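Local structure of putative peptide ABC-transport system periplasmic peptide-binding protein (Campylobacter jejuni, 4OEV) at residues E144-L148 / N149-F153; K317-K320 / D321-E325; T431-L434 / E435-K438. The protein binds nickel(II), here together with oxalate, outside the cytoplasm and probably hands it to an ABC-type importer for uptake. All blocks are in the same frame, centred on the assembly; numbering follows the deposited sequence.

Interaction 1: E144-L148 / N149-F153; sequences ENENL and NTSSF
The chain from Asn147 to Thr150 folds back in a beta turn. Thr150 N donates to Asn147 O at 3.1 Å. The same oxygen takes a weak bond from Ser151 N. The side chain of Asn147 reinforces the bend. Its CG is anti to the backbone N (chi1 -174°), which carries OD1 forward over Asn149. There Asn147 OD1 accepts twice: from Asn149 N at 3.1 Å, and from Asn149 ND2 at 2.8 Å. The first bond closes an Asx turn. The second is the straighter one and lies in the plane of the side-chain carbonyl of Asn147, although the two amide planes stand 87° apart. Asn149 ND2 also donates to Lys95 O, so its amide joins the turn to another loop. A second motif follows, an ST turn, in which Ser151 OG accepts from Phe153 N at 3.2 Å. Ser151 OG in turn donates to Glu146 OE1; the modelled 2.4 Å is very short and its exact value doubtful. The bend of the Glu146 chain at CB-CG brings its carboxylate to the serine. A water bridges Glu146 OE1 and Ser152 N, 2.8 Å from each. Leu148 packs on Leu143 of helix 140-143.

Interaction 2: K317-K320 / D321-E325; sequences KKNK and DGNFE
Lys317 and Glu325 form an antiparallel hydrogen-bonded pair, and Lys318 and Phe324 the non-hydrogen-bonded pair next to it. Lys317 N donates to Glu325 O at 2.8 Å, and Glu325 N returns a bond to Lys317 O. Asn319 N donates to Asn323 O. Gly322 N closes a type I turn on Asn319 O at 2.9 Å. Together these bonds define a tight beta hairpin of the type I turn plus G1 bulge kind, with Gly322 at the positive-phi position.

The side chain of Asn319 braces the turn from within. Its CG sits between the backbone N and the carbonyl carbon, the crowded position (chi1 59°), which turns the amide in over the loop. Asn319 OD1 accepts from Asp321 N at 2.9 Å and from Asn323 N at 3.0 Å. The two donors reach it from opposite faces of the amide plane. Asn319 ND2 points the other way and donates to Glu325 OE2 at 2.7 Å. That bond is almost straight (174°). It leaves in the plane of the amide but meets the carboxylate oxygen on its anti side, tilted from its plane. Both ends of the amide are thereby fixed, which sets its flip.

The Lys318 side chain makes both nonpolar and water-mediated contacts. Lys318 CG stands over the centre of the Phe324 ring, 3.8 Å from the centroid, in a CH-pi contact. The extended chain then runs on past Phe324 CE2. A water links Lys318 NZ to Gly322 O.

Strand 317-318 is an outermost strand of its four-stranded sheet, and strand 324-326 lies between it and strand 329-338. Phe324 also packs on Leu311 and Val312 of helix 304-313, where Glu308 forms a salt bridge with Lys318. Asn319 and Glu325 touch Ile330 of strand 329-338.

Interaction 3: T431-L434 / E435-K438; sequences TSNL and EERK
Asn433 grips the residues that follow it with both its side chain and its backbone. Asn433 OD1 accepts from Glu436 N at 3.0 Å. With chi1 at 179° the Asn433 side chain extends opposite its own N, and OD1 lies within bonding distance of the Glu436 amide. The donor is tilted modestly from the carbonyl plane. Two main-chain bonds of the helical i to i+4 kind begin here. Arg437 N donates to Asn433 O at 2.9 Å. Lys438 N donates to Leu434 O at 2.9 Å.

This is a helix N-cap. Asn433 stands right before helix 434-450 and supplies a side-chain acceptor for Glu436 N, an amide of the first turn. The partial positive charge of a helix start would probably also suit the carboxylates of Glu435 and Glu436 nearby.

The nonpolar and close contacts flank the cap. Thr431 CG2 packs against Glu436, 3.6 Å from CB and 3.5 Å from OE2. The two side chains cross at about a right angle. On the other flank, Leu434 CG lies 4.0 Å from Lys438 CE, where the extended lysine chain passes the leucine of the previous turn at a slant. Arg437 CG presses on Thr431 O at 3.1 Å. That carbonyl oxygen is buried here and has no hydrogen-bond partner in the model.

Two polar side chains have their main partners outside these segments. Thr431 OG1 is hydrogen-bonded to Lys427 O. Arg437, bent at CG-CD (chi3 87°), forms a salt bridge with Asp389 through its guanidinium, and its NE donates to Ala428 O. Trp291 is touched by Leu434, Arg437 and Lys438.

Overall arrangement
The three contacts come one after another along the single chain and do not touch. The centres of interactions 1 and 2 lie about 58 Å apart; those of 1 and 3 are about 38 Å and those of 2 and 3 about 49 Å apart. They share no helix or sheet. Interaction 1 shapes the loop between helix 140-143 and strand 163-169. Interaction 2 is a hairpin at the edge of a mixed sheet, about 40 Å from the centre of the chain. Interaction 3 turns the chain from helix 419-429 into helix 434-450. All lie away from the nickel and oxalate site; each orders a bend of the chain in its own part of the fold.

Interaction 1: E144-L148 / N149-F153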
loop_
_atom_site.group_PDB
_atom_site.type_symbol
_atom_site.label_atom_id
_atom_site.label_comp_id
_atom_site.label_asym_id
_atom_site.label_seq_id
_atom_site.Cartn_x
_atom_site.Cartn_y
_atom_site.Cartn_z
ATOM N N GLU A 144 -18.489 8.734 19.706
ATOM C CA GLU A 144 -19.198 9.939 19.272
ATOM C C GLU A 144 -18.792 11.132 20.124
ATOM O O GLU A 144 -18.781 12.253 19.626
ATOM C CB GLU A 144 -20.705 9.731 19.280
ATOM C CG GLU A 144 -21.320 9.631 20.647
ATOM C CD GLU A 144 -22.775 9.209 20.568
ATOM O OE1 GLU A 144 -23.466 9.728 19.665
ATOM O OE2 GLU A 144 -23.219 8.356 21.383
ATOM N N ASN A 145 -18.356 10.896 21.357
ATOM C CA ASN A 145 -17.836 11.978 22.197
ATOM C C ASN A 145 -16.322 11.951 22.392
ATOM O O ASN A 145 -15.790 12.592 23.305
ATOM C CB ASN A 145 -18.526 11.964 23.552
ATOM C CG ASN A 145 -19.961 12.393 23.455
ATOM O OD1 ASN A 145 -20.294 13.230 22.620
ATOM N ND2 ASN A 145 -20.826 11.838 24.312
ATOM N N GLU A 146 -15.629 11.230 21.515
ATOM C CA GLU A 146 -14.200 11.121 21.623
ATOM C C GLU A 146 -13.496 12.016 20.604
ATOM O O GLU A 146 -14.061 12.365 19.559
ATOM C CB GLU A 146 -13.797 9.666 21.431
ATOM C CG GLU A 146 -14.191 8.801 22.635
ATOM C CD GLU A 146 -13.239 9.000 23.801
ATOM O OE1 GLU A 146 -12.037 8.685 23.649
ATOM O OE2 GLU A 146 -13.681 9.501 24.848
ATOM N N ASN A 147 -12.263 12.384 20.924
ATOM C CA ASN A 147 -11.345 12.939 19.930
ATOM C C ASN A 147 -10.727 11.777 19.196
ATOM O O ASN A 147 -9.861 11.084 19.723
ATOM C CB ASN A 147 -10.297 13.815 20.594
ATOM C CG ASN A 147 -9.393 14.529 19.588
ATOM O OD1 ASN A 147 -9.293 14.143 18.417
ATOM N ND2 ASN A 147 -8.778 15.612 20.038
ATOM N N LEU A 148 -11.190 11.554 17.970
ATOM C CA LEU A 148 -10.793 10.399 17.211
ATOM C C LEU A 148 -9.270 10.317 17.060
ATOM O O LEU A 148 -8.716 9.222 16.932
ATOM C CB LEU A 148 -11.466 10.416 15.841
ATOM C CG LEU A 148 -11.452 9.056 15.123
ATOM C CD1 LEU A 148 -12.441 8.082 15.810
ATOM C CD2 LEU A 148 -11.766 9.231 13.650
ATOM N N ASN A 149 -8.610 11.473 17.074
ATOM C CA ASN A 149 -7.161 11.554 16.902
ATOM C C ASN A 149 -6.344 10.904 18.013
ATOM O O ASN A 149 -5.307 10.284 17.754
ATOM C CB ASN A 149 -6.705 13.022 16.769
ATOM C CG ASN A 149 -7.336 13.732 15.574
ATOM O OD1 ASN A 149 -6.834 13.635 14.469
ATOM N ND2 ASN A 149 -8.392 14.501 15.814
ATOM N N THR A 150 -6.806 11.057 19.249
ATOM C CA THR A 150 -5.976 10.703 20.388
ATOM C C THR A 150 -6.654 9.733 21.348
ATOM O O THR A 150 -6.089 9.408 22.376
ATOM C CB THR A 150 -5.566 11.971 21.153
ATOM O OG1 THR A 150 -6.740 12.692 21.529
ATOM C CG2 THR A 150 -4.698 12.919 20.260
ATOM N N SER A 151 -7.857 9.275 21.011
ATOM C CA SER A 151 -8.687 8.456 21.933
ATOM C C SER A 151 -7.942 7.204 22.377
ATOM O O SER A 151 -7.162 6.650 21.599
ATOM C CB SER A 151 -9.994 8.053 21.253
ATOM O OG SER A 151 -10.836 7.276 22.108
ATOM N N SER A 152 -8.182 6.766 23.616
ATOM C CA SER A 152 -7.532 5.556 24.120
ATOM C C SER A 152 -8.099 4.327 23.414
ATOM O O SER A 152 -7.463 3.262 23.388
ATOM C CB SER A 152 -7.676 5.453 25.633
ATOM O OG SER A 152 -9.039 5.436 26.041
ATOM N N PHE A 153 -9.263 4.516 22.790
ATOM C CA PHE A 153 -9.809 3.557 21.830
ATOM C C PHE A 153 -8.784 3.019 20.862
ATOM O O PHE A 153 -8.769 1.822 20.578
ATOM C CB PHE A 153 -10.892 4.221 21.002
ATOM C CG PHE A 153 -11.552 3.313 19.998
ATOM C CD1 PHE A 153 -11.122 3.255 18.683
ATOM C CD2 PHE A 153 -12.662 2.553 20.377
ATOM C CE1 PHE A 153 -11.749 2.431 17.768
ATOM C CE2 PHE A 153 -13.296 1.733 19.471
ATOM C CZ PHE A 153 -12.852 1.669 18.165
HETATM O O HOH W 1 -9.745 8.469 25.196
#

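Interaction 2: K317-K320 / D321-E325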
loop_
_atom_site.group_PDB
_atom_site.type_symbol
_atom_site.label_atom_id
_atom_site.label_comp_id
_atom_site.label_asym_id
_atom_site.label_seq_id
_atom_site.Cartn_x
_atom_site.Cartn_y
_atom_site.Cartn_z
ATOM N N LYS A 317 28.996 18.417 -18.340
ATOM C CA LYS A 317 30.162 17.977 -19.118
ATOM C C LYS A 317 30.999 17.059 -18.249
ATOM O O LYS A 317 31.197 17.373 -17.082
ATOM C CB LYS A 317 30.989 19.192 -19.583
ATOM C CG LYS A 317 32.337 18.822 -20.258
ATOM C CD LYS A 317 33.134 20.107 -20.643
ATOM C CE LYS A 317 34.645 19.830 -20.725
ATOM N NZ LYS A 317 35.239 19.366 -19.417
ATOM N N LYS A 318 31.446 15.918 -18.773
ATOM C CA LYS A 318 32.322 15.020 -18.007
ATOM C C LYS A 318 33.634 15.698 -17.627
ATOM O O LYS A 318 34.330 16.233 -18.482
ATOM C CB LYS A 318 32.599 13.737 -18.790
ATOM C CG LYS A 318 31.480 12.697 -18.643
ATOM C CD LYS A 318 31.920 11.333 -19.121
ATOM C CE LYS A 318 30.760 10.362 -19.214
ATOM N NZ LYS A 318 31.302 8.955 -19.253
ATOM N N ASN A 319 33.958 15.728 -16.340
ATOM C CA ASN A 319 35.199 16.393 -15.971
ATOM C C ASN A 319 36.376 15.402 -16.153
ATOM O O ASN A 319 36.183 14.327 -16.719
ATOM C CB ASN A 319 35.132 16.961 -14.544
ATOM C CG ASN A 319 34.856 15.908 -13.498
ATOM O OD1 ASN A 319 35.085 14.718 -13.715
ATOM N ND2 ASN A 319 34.300 16.341 -12.350
ATOM N N LYS A 320 37.554 15.764 -15.652
ATOM C CA LYS A 320 38.740 14.933 -15.793
ATOM C C LYS A 320 38.598 13.563 -15.115
ATOM O O LYS A 320 39.344 12.632 -15.452
ATOM C CB LYS A 320 39.949 15.668 -15.238
ATOM C CG LYS A 320 40.271 16.895 -16.046
ATOM C CD LYS A 320 41.755 17.264 -16.013
ATOM C CE LYS A 320 41.978 18.567 -16.807
ATOM N NZ LYS A 320 43.412 18.921 -17.095
ATOM N N ASP A 321 37.657 13.455 -14.168
ATOM C CA ASP A 321 37.402 12.204 -13.453
ATOM C C ASP A 321 36.339 11.354 -14.096
ATOM O O ASP A 321 36.056 10.262 -13.603
ATOM C CB ASP A 321 37.022 12.446 -12.003
ATOM C CG ASP A 321 38.099 13.155 -11.228
ATOM O OD1 ASP A 321 39.302 12.880 -11.460
ATOM O OD2 ASP A 321 37.719 14.025 -10.406
ATOM N N GLY A 322 35.797 11.829 -15.210
ATOM C CA GLY A 322 34.762 11.138 -15.943
ATOM C C GLY A 322 33.373 11.414 -15.358
ATOM O O GLY A 322 32.415 10.722 -15.713
ATOM N N ASN A 323 33.274 12.381 -14.443
ATOM C CA ASN A 323 31.986 12.705 -13.811
ATOM C C ASN A 323 31.343 13.949 -14.384
ATOM O O ASN A 323 31.983 14.993 -14.504
ATOM C CB ASN A 323 32.176 12.870 -12.306
ATOM C CG ASN A 323 32.674 11.594 -11.639
ATOM O OD1 ASN A 323 32.273 10.487 -12.011
ATOM N ND2 ASN A 323 33.584 11.742 -10.679
ATOM N N PHE A 324 30.059 13.852 -14.689
ATOM C CA PHE A 324 29.340 14.982 -15.233
ATOM C C PHE A 324 29.316 16.129 -14.231
ATOM O O PHE A 324 29.049 15.956 -13.031
ATOM C CB PHE A 324 27.904 14.579 -15.626
ATOM C CG PHE A 324 27.812 14.037 -17.024
ATOM C CD1 PHE A 324 28.017 14.870 -18.107
ATOM C CD2 PHE A 324 27.541 12.695 -17.254
ATOM C CE1 PHE A 324 27.937 14.378 -19.392
ATOM C CE2 PHE A 324 27.478 12.190 -18.542
ATOM C CZ PHE A 324 27.665 13.026 -19.607
ATOM N N GLU A 325 29.539 17.317 -14.768
ATOM C CA GLU A 325 29.727 18.509 -13.966
ATOM C C GLU A 325 29.082 19.690 -14.679
ATOM O O GLU A 325 29.164 19.813 -15.917
ATOM C CB GLU A 325 31.235 18.742 -13.779
ATOM C CG GLU A 325 31.632 19.763 -12.719
ATOM C CD GLU A 325 33.140 19.944 -12.654
ATOM O OE1 GLU A 325 33.604 21.004 -13.098
ATOM O OE2 GLU A 325 33.854 19.029 -12.149
HETATM O O HOH W 2 32.417 8.232 -16.652
#

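Interaction 3: T431-L434 / E435-K438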
loop_
_atom_site.group_PDB
_atom_site.type_symbol
_atom_site.label_atom_id
_atom_site.label_comp_id
_atom_site.label_asym_id
_atom_site.label_seq_id
_atom_site.Cartn_x
_atom_site.Cartn_y
_atom_site.Cartn_z
ATOM N N THR A 431 -15.395 10.018 -12.816
ATOM C CA THR A 431 -16.193 9.640 -13.994
ATOM C C THR A 431 -16.704 8.214 -13.859
ATOM O O THR A 431 -15.910 7.301 -13.584
ATOM C CB THR A 431 -15.427 9.691 -15.315
ATOM O OG1 THR A 431 -14.894 11.010 -15.532
ATOM C CG2 THR A 431 -16.371 9.309 -16.473
ATOM N N SER A 432 -18.006 8.021 -14.063
ATOM C CA SER A 432 -18.650 6.700 -13.910
ATOM C C SER A 432 -18.355 5.695 -15.029
ATOM O O SER A 432 -18.142 4.515 -14.756
ATOM C CB SER A 432 -20.175 6.866 -13.797
ATOM O OG SER A 432 -20.503 7.399 -12.526
ATOM N N ASN A 433 -18.338 6.151 -16.283
ATOM C CA ASN A 433 -18.192 5.240 -17.418
ATOM C C ASN A 433 -16.788 4.602 -17.466
ATOM O O ASN A 433 -15.759 5.313 -17.519
ATOM C CB ASN A 433 -18.479 5.986 -18.720
ATOM C CG ASN A 433 -18.328 5.108 -19.940
ATOM O OD1 ASN A 433 -17.330 5.185 -20.652
ATOM N ND2 ASN A 433 -19.335 4.282 -20.204
ATOM N N LEU A 434 -16.745 3.272 -17.392
ATOM C CA LEU A 434 -15.471 2.551 -17.309
ATOM C C LEU A 434 -14.516 2.938 -18.434
ATOM O O LEU A 434 -13.344 3.210 -18.181
ATOM C CB LEU A 434 -15.706 1.042 -17.341
ATOM C CG LEU A 434 -14.556 0.027 -17.212
ATOM C CD1 LEU A 434 -13.773 0.186 -15.944
ATOM C CD2 LEU A 434 -15.054 -1.404 -17.347
ATOM N N GLU A 435 -15.035 3.066 -19.659
ATOM C CA GLU A 435 -14.175 3.337 -20.815
ATOM C C GLU A 435 -13.580 4.745 -20.750
ATOM O O GLU A 435 -12.424 4.991 -21.144
ATOM C CB GLU A 435 -14.967 3.166 -22.108
ATOM C CG GLU A 435 -15.140 1.724 -22.523
ATOM C CD GLU A 435 -16.077 0.954 -21.579
ATOM O OE1 GLU A 435 -15.659 -0.116 -21.061
ATOM O OE2 GLU A 435 -17.226 1.426 -21.361
ATOM N N GLU A 436 -14.378 5.663 -20.239
ATOM C CA GLU A 436 -13.903 7.003 -19.997
ATOM C C GLU A 436 -12.796 6.993 -18.955
ATOM O O GLU A 436 -11.761 7.639 -19.146
ATOM C CB GLU A 436 -15.055 7.895 -19.531
ATOM C CG GLU A 436 -15.677 8.695 -20.616
ATOM C CD GLU A 436 -16.493 9.841 -20.068
ATOM O OE1 GLU A 436 -15.941 10.966 -19.977
ATOM O OE2 GLU A 436 -17.661 9.620 -19.710
ATOM N N ARG A 437 -13.019 6.262 -17.862
ATOM C CA ARG A 437 -12.020 6.105 -16.802
ATOM C C ARG A 437 -10.701 5.610 -17.388
ATOM O O ARG A 437 -9.633 6.144 -17.098
ATOM C CB ARG A 437 -12.488 5.102 -15.731
ATOM C CG ARG A 437 -13.558 5.590 -14.756
ATOM C CD ARG A 437 -13.535 4.776 -13.458
ATOM N NE ARG A 437 -12.583 5.326 -12.472
ATOM C CZ ARG A 437 -12.263 4.735 -11.314
ATOM N NH1 ARG A 437 -12.821 3.573 -10.984
ATOM N NH2 ARG A 437 -11.402 5.306 -10.474
ATOM N N LYS A 438 -10.789 4.608 -18.259
ATOM C CA LYS A 438 -9.583 4.053 -18.838
ATOM C C LYS A 438 -8.850 5.117 -19.657
ATOM O O LYS A 438 -7.628 5.186 -19.619
ATOM C CB LYS A 438 -9.924 2.844 -19.677
ATOM C CG LYS A 438 -10.394 1.695 -18.830
ATOM C CD LYS A 438 -10.490 0.441 -19.644
ATOM C CE LYS A 438 -10.959 -0.686 -18.783
ATOM N NZ LYS A 438 -11.361 -1.857 -19.615
#